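PDB 4H8Q: iron Transport-associated domain protein from Bacillus anthracis, which binds heme and probably carries it as a NEAT domain of the hemophore IsdX2, a heme scavenger whose NEAT domains extract heme from methemoglobin. Local coordinates for residues F20-D25 / T35-P40; K57-I62 / N86-E91. The protein carries 1 engineered substitution. All blocks are in the same frame, centred on the assembly; numbering follows the deposited sequence.

Contacts 1 and 2 lie in series along the chain of one NEAT domain, an antiparallel beta barrel, with their centres about 13 Å apart. Contact 1 joins strand 14-24 to the loop that leads into strand 41-46. Contact 2 joins the loop between strands 49-56 and 62-69 to the start of strand 87-94. The two loops meet each other. Tyr-36 O lies 2.8 Å from Lys-57 N, a probable hydrogen bond, and Tyr-36 CE1 packs on Asn-58 OD1. Both contacts reach the heme, contact 1 through Lys-24 and Tyr-36 and contact 2 through Trp-61. These residues line a pocket whose other side chains include ones from the barrel strands.

Contact 1: residues F20-D25 / T35-P40; sequences FKVLKD and TYVVSP. Engineered in segment 35-40: Thr-35 (natural residue Gln). With HEM (protoporphyrin IX containing Fe), chain B.
Phe-20 and Ser-39 bring the two backbones to 6.1 Å between CA atoms, and the gap widens to 8.3 Å between the CA atoms of Val-22 and Val-37. This is the barrel of a NEAT domain, where strand 14-24 meets the loop before strand 41-46. Phe-20 has the largest share of the contact. Its CG sits between the backbone N and the carbonyl carbon (chi1 70°). In the ring, CE1 comes to 3.2 Å from Val-38 O, which lies at the ring edge, near the ring plane. CE2 meets Val-37 CG2 at 3.5 Å, at a slant to the ring. The same Val-37 methyl touches Val-22 CG2, so one methyl meets both Phe-20 and Val-22. Ile-122 and Phe-124 of strand 114-125 and Met-54 of strand 49-56 also touch Phe-20, which places the ring in the barrel interior.

Tyr-36 in the loop and Lys-24 near the end of the strand belong to the heme pocket. Methyl CMC of the heme lies 3.4 Å above the plane of the Tyr-36 ring, over its centre. The engineered Thr-35 puts CG2 over the opposite face, toward the rim. Lys-24 lays CB and CG beside the heme propionate that carries O1D, with CB 3.7 Å from heme O1D. Ser-39 ties the loop to the strand: its OG is anti to the backbone N (chi1 176°) and accepts a hydrogen bond from Phe-20 N at 3.1 Å, with an N-H...O angle of 159°.

Contact 2: residues K57-I62 / N86-E91; sequences KNSEWI and NTRVVE. With HEM (protoporphyrin IX containing Fe), chain B.
Arg-88 reaches from strand 87-94 past Ser-59 of the 57-62 loop. Its CB, CG and CD all pass Ser-59 OG, and CD comes nearest of the three, at 3.3 Å. Chi2 and chi3 are both anti, which carries CD and NE straight outward. NE is still 4.0 Å from Ser-59 OG. CZ lies 3.4 Å from Ile-62 O, which sits at the guanidinium edge. NH1 donates to Ser-59 OG at 2.7 Å, with the hydroxyl oxygen in the guanidinium plane, and makes weak bonds to Ser-59 O and Ile-62 O. NH2 gives Ile-62 O a further bond at 2.9 Å, from above the carbonyl plane. The guanidinium is thus held by its edge, and Ile-62 CG2 packs on NH2.

Asn-86 grips the start of the 3-10 turn 59-61. Its backbone O accepts from Ser-59 N at 3.1 Å. Its OD1 accepts from Glu-60 N at 2.9 Å, in the carbonyl plane and on a lone pair. One water bridges the ND2 atoms of Asn-58 and Asn-86, and another joins Asn-58 N to Asn-86 O.

The turn carries Trp-61, a heme-pocket residue. Asn-86 and Thr-87 both face Asp-82, a G1 beta bulge where strand 87-94 begins, beside strand 72-82 of the NEAT barrel.

Contact 1: residues F20-D25 / T35-P40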
loop_
_atom_site.group_PDB
_atom_site.type_symbol
_atom_site.label_atom_id
_atom_site.label_comp_id
_atom_site.label_asym_id
_atom_site.label_seq_id
_atom_site.Cartn_x
_atom_site.Cartn_y
_atom_site.Cartn_z
ATOM N N PHE A 20 -5.310 -5.032 6.378
ATOM C CA PHE A 20 -5.568 -5.089 4.940
ATOM C C PHE A 20 -4.825 -6.265 4.325
ATOM O O PHE A 20 -3.948 -6.871 4.964
ATOM C CB PHE A 20 -5.122 -3.790 4.255
ATOM C CG PHE A 20 -3.630 -3.629 4.213
ATOM C CD1 PHE A 20 -2.951 -3.098 5.301
ATOM C CD2 PHE A 20 -2.904 -4.028 3.095
ATOM C CE1 PHE A 20 -1.571 -2.969 5.275
ATOM C CE2 PHE A 20 -1.525 -3.894 3.055
ATOM C CZ PHE A 20 -0.855 -3.366 4.146
ATOM N N LYS A 21 -5.185 -6.579 3.082
ATOM C CA LYS A 21 -4.506 -7.587 2.293
ATOM C C LYS A 21 -4.292 -7.003 0.900
ATOM O O LYS A 21 -5.092 -6.180 0.440
ATOM C CB LYS A 21 -5.374 -8.851 2.189
ATOM C CG LYS A 21 -5.527 -9.621 3.486
ATOM C CD LYS A 21 -6.547 -10.747 3.331
ATOM C CE LYS A 21 -6.715 -11.537 4.629
ATOM N NZ LYS A 21 -7.798 -12.565 4.521
ATOM N N VAL A 22 -3.215 -7.411 0.242
ATOM C CA VAL A 22 -3.015 -7.077 -1.161
ATOM C C VAL A 22 -3.440 -8.274 -1.998
ATOM O O VAL A 22 -2.981 -9.390 -1.764
ATOM C CB VAL A 22 -1.550 -6.728 -1.465
ATOM C CG1 VAL A 22 -1.399 -6.257 -2.915
ATOM C CG2 VAL A 22 -1.068 -5.633 -0.504
ATOM N N LEU A 23 -4.302 -8.020 -2.976
ATOM C CA LEU A 23 -4.887 -9.070 -3.804
ATOM C C LEU A 23 -4.338 -9.047 -5.221
ATOM O O LEU A 23 -4.060 -7.989 -5.781
ATOM C CB LEU A 23 -6.408 -8.900 -3.841
ATOM C CG LEU A 23 -7.129 -8.875 -2.495
ATOM C CD1 LEU A 23 -8.620 -8.585 -2.701
ATOM C CD2 LEU A 23 -6.910 -10.194 -1.735
ATOM N N LYS A 24 -4.180 -10.228 -5.809
ATOM C CA LYS A 24 -3.814 -10.337 -7.208
ATOM C C LYS A 24 -4.883 -9.680 -8.085
ATOM O O LYS A 24 -6.075 -9.809 -7.810
ATOM C CB LYS A 24 -3.633 -11.818 -7.553
ATOM C CG LYS A 24 -3.321 -12.094 -8.998
ATOM C CD LYS A 24 -3.051 -13.582 -9.204
ATOM C CE LYS A 24 -2.810 -13.898 -10.668
ATOM N NZ LYS A 24 -2.555 -15.348 -10.873
ATOM N N ASP A 25 -4.441 -8.974 -9.119
ATOM C CA ASP A 25 -5.309 -8.139 -9.952
ATOM C C ASP A 25 -6.568 -8.884 -10.412
ATOM O O ASP A 25 -6.471 -9.955 -11.016
ATOM C CB ASP A 25 -4.527 -7.641 -11.166
ATOM C CG ASP A 25 -5.309 -6.635 -12.008
ATOM O OD1 ASP A 25 -6.000 -5.766 -11.436
ATOM O OD2 ASP A 25 -5.213 -6.716 -13.254
ATOM N N THR A 35 3.314 -10.268 0.858
ATOM C CA THR A 35 4.467 -10.672 1.654
ATOM C C THR A 35 5.353 -9.481 2.033
ATOM O O THR A 35 6.097 -9.528 3.022
ATOM C CB THR A 35 5.314 -11.680 0.834
ATOM O OG1 THR A 35 4.581 -12.908 0.685
ATOM C CG2 THR A 35 6.650 -11.961 1.492
ATOM N N TYR A 36 5.250 -8.413 1.248
ATOM C CA TYR A 36 6.192 -7.295 1.317
ATOM C C TYR A 36 5.570 -6.026 1.873
ATOM O O TYR A 36 6.119 -4.939 1.721
ATOM C CB TYR A 36 6.787 -7.025 -0.066
ATOM C CG TYR A 36 7.587 -8.201 -0.566
ATOM C CD1 TYR A 36 8.892 -8.394 -0.147
ATOM C CD2 TYR A 36 7.021 -9.138 -1.420
ATOM C CE1 TYR A 36 9.628 -9.480 -0.582
ATOM C CE2 TYR A 36 7.746 -10.228 -1.864
ATOM C CZ TYR A 36 9.050 -10.394 -1.435
ATOM O OH TYR A 36 9.780 -11.478 -1.858
ATOM N N VAL A 37 4.414 -6.165 2.508
ATOM C CA VAL A 37 3.793 -5.042 3.193
ATOM C C VAL A 37 3.528 -5.425 4.641
ATOM O O VAL A 37 3.421 -6.609 4.977
ATOM C CB VAL A 37 2.453 -4.646 2.541
ATOM C CG1 VAL A 37 2.656 -4.337 1.080
ATOM C CG2 VAL A 37 1.417 -5.758 2.723
ATOM N N VAL A 38 3.435 -4.425 5.508
ATOM C CA VAL A 38 3.104 -4.680 6.898
ATOM C C VAL A 38 1.644 -4.353 7.177
ATOM O O VAL A 38 1.181 -3.256 6.897
ATOM C CB VAL A 38 3.982 -3.858 7.843
ATOM C CG1 VAL A 38 3.528 -4.056 9.288
ATOM C CG2 VAL A 38 5.444 -4.228 7.658
ATOM N N SER A 39 0.904 -5.324 7.703
ATOM C CA SER A 39 -0.448 -5.061 8.176
ATOM C C SER A 39 -0.434 -5.292 9.688
ATOM O O SER A 39 0.196 -6.238 10.149
ATOM C CB SER A 39 -1.442 -6.011 7.495
ATOM O OG SER A 39 -2.750 -5.845 8.010
ATOM N N PRO A 40 -1.128 -4.440 10.463
ATOM C CA PRO A 40 -1.979 -3.358 9.966
ATOM C C PRO A 40 -1.202 -2.123 9.553
ATOM O O PRO A 40 -0.086 -1.858 10.046
ATOM C CB PRO A 40 -2.842 -3.008 11.184
ATOM C CG PRO A 40 -1.974 -3.332 12.342
ATOM C CD PRO A 40 -1.196 -4.550 11.933
HETATM C CHA HEM B . 4.129 -12.507 -9.573
HETATM C CHB HEM B . 8.286 -14.513 -8.072
HETATM C CHC HEM B . 9.381 -10.495 -5.553
HETATM C CHD HEM B . 4.969 -8.715 -6.556
HETATM C C1A HEM B . 5.162 -13.386 -9.389
HETATM C C2A HEM B . 5.276 -14.702 -9.990
HETATM C C3A HEM B . 6.421 -15.244 -9.561
HETATM C C4A HEM B . 7.081 -14.296 -8.694
HETATM C CMA HEM B . 6.980 -16.636 -9.922
HETATM C CAA HEM B . 4.232 -15.356 -10.931
HETATM C CBA HEM B . 2.971 -15.695 -10.134
HETATM C CGA HEM B . 3.253 -16.640 -8.986
HETATM O O1A HEM B . 3.980 -17.645 -9.188
HETATM O O2A HEM B . 2.738 -16.419 -7.857
HETATM C C1B HEM B . 8.920 -13.612 -7.248
HETATM C C2B HEM B . 10.156 -13.860 -6.545
HETATM C C3B HEM B . 10.465 -12.768 -5.851
HETATM C C4B HEM B . 9.437 -11.769 -6.087
HETATM C CMB HEM B . 10.959 -15.183 -6.581
HETATM C CAB HEM B . 11.719 -12.624 -4.960
HETATM C CBB HEM B . 11.876 -11.544 -4.202
HETATM C C1C HEM B . 8.270 -9.673 -5.577
HETATM C C2C HEM B . 8.128 -8.411 -4.876
HETATM C C3C HEM B . 6.916 -7.914 -5.151
HETATM C C4C HEM B . 6.238 -8.845 -6.041
HETATM C CMC HEM B . 9.214 -7.759 -3.982
HETATM C CAC HEM B . 6.334 -6.586 -4.623
HETATM C CBC HEM B . 5.176 -6.143 -5.110
HETATM C C1D HEM B . 4.376 -9.569 -7.456
HETATM C C2D HEM B . 3.076 -9.334 -8.027
HETATM C C3D HEM B . 2.809 -10.500 -8.956
HETATM C C4D HEM B . 3.980 -11.338 -8.868
HETATM C CMD HEM B . 2.141 -8.149 -7.748
HETATM C CAD HEM B . 1.555 -10.729 -9.819
HETATM C CBD HEM B . 0.695 -11.822 -9.202
HETATM C CGD HEM B . 0.275 -11.476 -7.802
HETATM O O1D HEM B . -0.271 -10.358 -7.560
HETATM O O2D HEM B . 0.472 -12.348 -6.916
HETATM N NA HEM B . 6.277 -13.170 -8.611
HETATM N NB HEM B . 8.505 -12.324 -6.947
HETATM N NC HEM B . 7.093 -9.905 -6.263
HETATM N ND HEM B . 4.886 -10.761 -7.974
HETATM FE FE HEM B . 6.784 -11.441 -7.636
#

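Contact 2: residues K57-I62 / N86-E91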
loop_
_atom_site.group_PDB
_atom_site.type_symbol
_atom_site.label_atom_id
_atom_site.label_comp_id
_atom_site.label_asym_id
_atom_site.label_seq_id
_atom_site.Cartn_x
_atom_site.Cartn_y
_atom_site.Cartn_z
ATOM N N LYS A 57 8.269 -3.583 2.860
ATOM C CA LYS A 57 9.486 -4.329 3.154
ATOM C C LYS A 57 10.279 -4.552 1.869
ATOM O O LYS A 57 9.764 -4.334 0.777
ATOM C CB LYS A 57 9.135 -5.654 3.825
ATOM C CG LYS A 57 8.475 -5.453 5.190
ATOM C CD LYS A 57 7.367 -6.457 5.464
ATOM C CE LYS A 57 7.902 -7.836 5.725
ATOM N NZ LYS A 57 6.798 -8.772 6.092
ATOM N N ASN A 58 11.538 -4.964 2.000
ATOM C CA ASN A 58 12.437 -5.043 0.848
ATOM C C ASN A 58 12.344 -3.803 -0.027
ATOM O O ASN A 58 12.231 -3.889 -1.256
ATOM C CB ASN A 58 12.169 -6.313 0.038
ATOM C CG ASN A 58 12.652 -7.556 0.752
ATOM O OD1 ASN A 58 11.899 -8.196 1.486
ATOM N ND2 ASN A 58 13.921 -7.882 0.569
ATOM N N SER A 59 12.410 -2.641 0.619
ATOM C CA SER A 59 12.180 -1.359 -0.040
ATOM C C SER A 59 13.028 -1.162 -1.298
ATOM O O SER A 59 12.549 -0.660 -2.314
ATOM C CB SER A 59 12.447 -0.213 0.953
ATOM O OG SER A 59 12.281 1.051 0.331
ATOM N N GLU A 60 14.297 -1.548 -1.222
ATOM C CA GLU A 60 15.215 -1.389 -2.339
ATOM C C GLU A 60 14.696 -2.044 -3.625
ATOM O O GLU A 60 14.996 -1.587 -4.723
ATOM C CB GLU A 60 16.565 -1.989 -1.950
ATOM C CG GLU A 60 17.590 -2.061 -3.049
ATOM C CD GLU A 60 18.861 -2.750 -2.574
ATOM O OE1 GLU A 60 19.409 -3.590 -3.324
ATOM O OE2 GLU A 60 19.303 -2.455 -1.441
ATOM N N TRP A 61 13.915 -3.109 -3.478
ATOM C CA TRP A 61 13.371 -3.827 -4.638
ATOM C C TRP A 61 12.135 -3.160 -5.234
ATOM O O TRP A 61 11.805 -3.361 -6.402
ATOM C CB TRP A 61 12.969 -5.240 -4.227
ATOM C CG TRP A 61 14.094 -6.154 -3.952
ATOM C CD1 TRP A 61 15.427 -5.931 -4.177
ATOM C CD2 TRP A 61 13.992 -7.460 -3.389
ATOM N NE1 TRP A 61 16.156 -7.030 -3.788
ATOM C CE2 TRP A 61 15.302 -7.978 -3.300
ATOM C CE3 TRP A 61 12.921 -8.242 -2.950
ATOM C CZ2 TRP A 61 15.563 -9.250 -2.790
ATOM C CZ3 TRP A 61 13.183 -9.502 -2.443
ATOM C CH2 TRP A 61 14.495 -9.997 -2.370
ATOM N N ILE A 62 11.428 -2.386 -4.425
ATOM C CA ILE A 62 10.174 -1.805 -4.892
ATOM C C ILE A 62 10.462 -0.414 -5.419
ATOM O O ILE A 62 10.660 0.519 -4.653
ATOM C CB ILE A 62 9.113 -1.788 -3.770
ATOM C CG1 ILE A 62 8.922 -3.202 -3.210
ATOM C CG2 ILE A 62 7.802 -1.228 -4.298
ATOM C CD1 ILE A 62 8.051 -3.273 -1.963
ATOM N N ASN A 86 15.923 -1.556 5.547
ATOM C CA ASN A 86 15.466 -1.686 4.166
ATOM C C ASN A 86 13.938 -1.696 4.113
ATOM O O ASN A 86 13.327 -2.593 3.531
ATOM C CB ASN A 86 16.030 -2.954 3.522
ATOM C CG ASN A 86 15.756 -3.026 2.020
ATOM O OD1 ASN A 86 15.537 -2.009 1.367
ATOM N ND2 ASN A 86 15.794 -4.245 1.468
ATOM N N THR A 87 13.332 -0.699 4.748
ATOM C CA THR A 87 11.889 -0.501 4.670
ATOM C C THR A 87 11.619 0.965 4.386
ATOM O O THR A 87 12.498 1.813 4.549
ATOM C CB THR A 87 11.177 -0.875 5.986
ATOM O OG1 THR A 87 11.671 -0.039 7.045
ATOM C CG2 THR A 87 11.394 -2.345 6.337
ATOM N N ARG A 88 10.407 1.270 3.935
ATOM C CA ARG A 88 9.995 2.661 3.849
ATOM C C ARG A 88 8.499 2.763 4.074
ATOM O O ARG A 88 7.785 1.774 3.965
ATOM C CB ARG A 88 10.377 3.282 2.513
ATOM C CG ARG A 88 9.531 2.847 1.313
ATOM C CD ARG A 88 10.083 3.548 0.089
ATOM N NE ARG A 88 9.346 3.329 -1.157
ATOM C CZ ARG A 88 9.617 2.347 -2.019
ATOM N NH1 ARG A 88 10.556 1.453 -1.740
ATOM N NH2 ARG A 88 8.933 2.247 -3.148
ATOM N N VAL A 89 8.040 3.961 4.412
ATOM C CA VAL A 89 6.624 4.180 4.644
ATOM C C VAL A 89 6.076 5.082 3.549
ATOM O O VAL A 89 6.625 6.157 3.272
ATOM C CB VAL A 89 6.367 4.821 6.033
ATOM C CG1 VAL A 89 4.859 5.052 6.239
ATOM C CG2 VAL A 89 6.917 3.929 7.122
ATOM N N VAL A 90 4.998 4.635 2.908
ATOM C CA VAL A 90 4.348 5.422 1.865
ATOM C C VAL A 90 2.959 5.831 2.337
ATOM O O VAL A 90 2.331 5.138 3.144
ATOM C CB VAL A 90 4.280 4.670 0.505
ATOM C CG1 VAL A 90 5.693 4.349 -0.002
ATOM C CG2 VAL A 90 3.447 3.395 0.626
ATOM N N GLU A 91 2.485 6.966 1.846
ATOM C CA GLU A 91 1.211 7.507 2.300
ATOM C C GLU A 91 0.342 7.853 1.108
ATOM O O GLU A 91 0.824 8.397 0.116
ATOM C CB GLU A 91 1.470 8.762 3.126
ATOM C CG GLU A 91 0.233 9.488 3.587
ATOM C CD GLU A 91 0.591 10.807 4.252
ATOM O OE1 GLU A 91 0.751 11.817 3.524
ATOM O OE2 GLU A 91 0.732 10.822 5.495
HETATM C CHA HEM B . 4.129 -12.507 -9.573
HETATM C CHB HEM B . 8.286 -14.513 -8.072
HETATM C CHC HEM B . 9.381 -10.495 -5.553
HETATM C CHD HEM B . 4.969 -8.715 -6.556
HETATM C C1A HEM B . 5.162 -13.386 -9.389
HETATM C C2A HEM B . 5.276 -14.702 -9.990
HETATM C C3A HEM B . 6.421 -15.244 -9.561
HETATM C C4A HEM B . 7.081 -14.296 -8.694
HETATM C CMA HEM B . 6.980 -16.636 -9.922
HETATM C CAA HEM B . 4.232 -15.356 -10.931
HETATM C CBA HEM B . 2.971 -15.695 -10.134
HETATM C CGA HEM B . 3.253 -16.640 -8.986
HETATM O O1A HEM B . 3.980 -17.645 -9.188
HETATM O O2A HEM B . 2.738 -16.419 -7.857
HETATM C C1B HEM B . 8.920 -13.612 -7.248
HETATM C C2B HEM B . 10.156 -13.860 -6.545
HETATM C C3B HEM B . 10.465 -12.768 -5.851
HETATM C C4B HEM B . 9.437 -11.769 -6.087
HETATM C CMB HEM B . 10.959 -15.183 -6.581
HETATM C CAB HEM B . 11.719 -12.624 -4.960
HETATM C CBB HEM B . 11.876 -11.544 -4.202
HETATM C C1C HEM B . 8.270 -9.673 -5.577
HETATM C C2C HEM B . 8.128 -8.411 -4.876
HETATM C C3C HEM B . 6.916 -7.914 -5.151
HETATM C C4C HEM B . 6.238 -8.845 -6.041
HETATM C CMC HEM B . 9.214 -7.759 -3.982
HETATM C CAC HEM B . 6.334 -6.586 -4.623
HETATM C CBC HEM B . 5.176 -6.143 -5.110
HETATM C C1D HEM B . 4.376 -9.569 -7.456
HETATM C C2D HEM B . 3.076 -9.334 -8.027
HETATM C C3D HEM B . 2.809 -10.500 -8.956
HETATM C C4D HEM B . 3.980 -11.338 -8.868
HETATM C CMD HEM B . 2.141 -8.149 -7.748
HETATM C CAD HEM B . 1.555 -10.729 -9.819
HETATM C CBD HEM B . 0.695 -11.822 -9.202
HETATM C CGD HEM B . 0.275 -11.476 -7.802
HETATM O O1D HEM B . -0.271 -10.358 -7.560
HETATM O O2D HEM B . 0.472 -12.348 -6.916
HETATM N NA HEM B . 6.277 -13.170 -8.611
HETATM N NB HEM B . 8.505 -12.324 -6.947
HETATM N NC HEM B . 7.093 -9.905 -6.263
HETATM N ND HEM B . 4.886 -10.761 -7.974
HETATM FE FE HEM B . 6.784 -11.441 -7.636
HETATM O O HOH W 1 15.468 -5.493 -0.969
HETATM O O HOH W 2 12.771 -5.318 4.685
#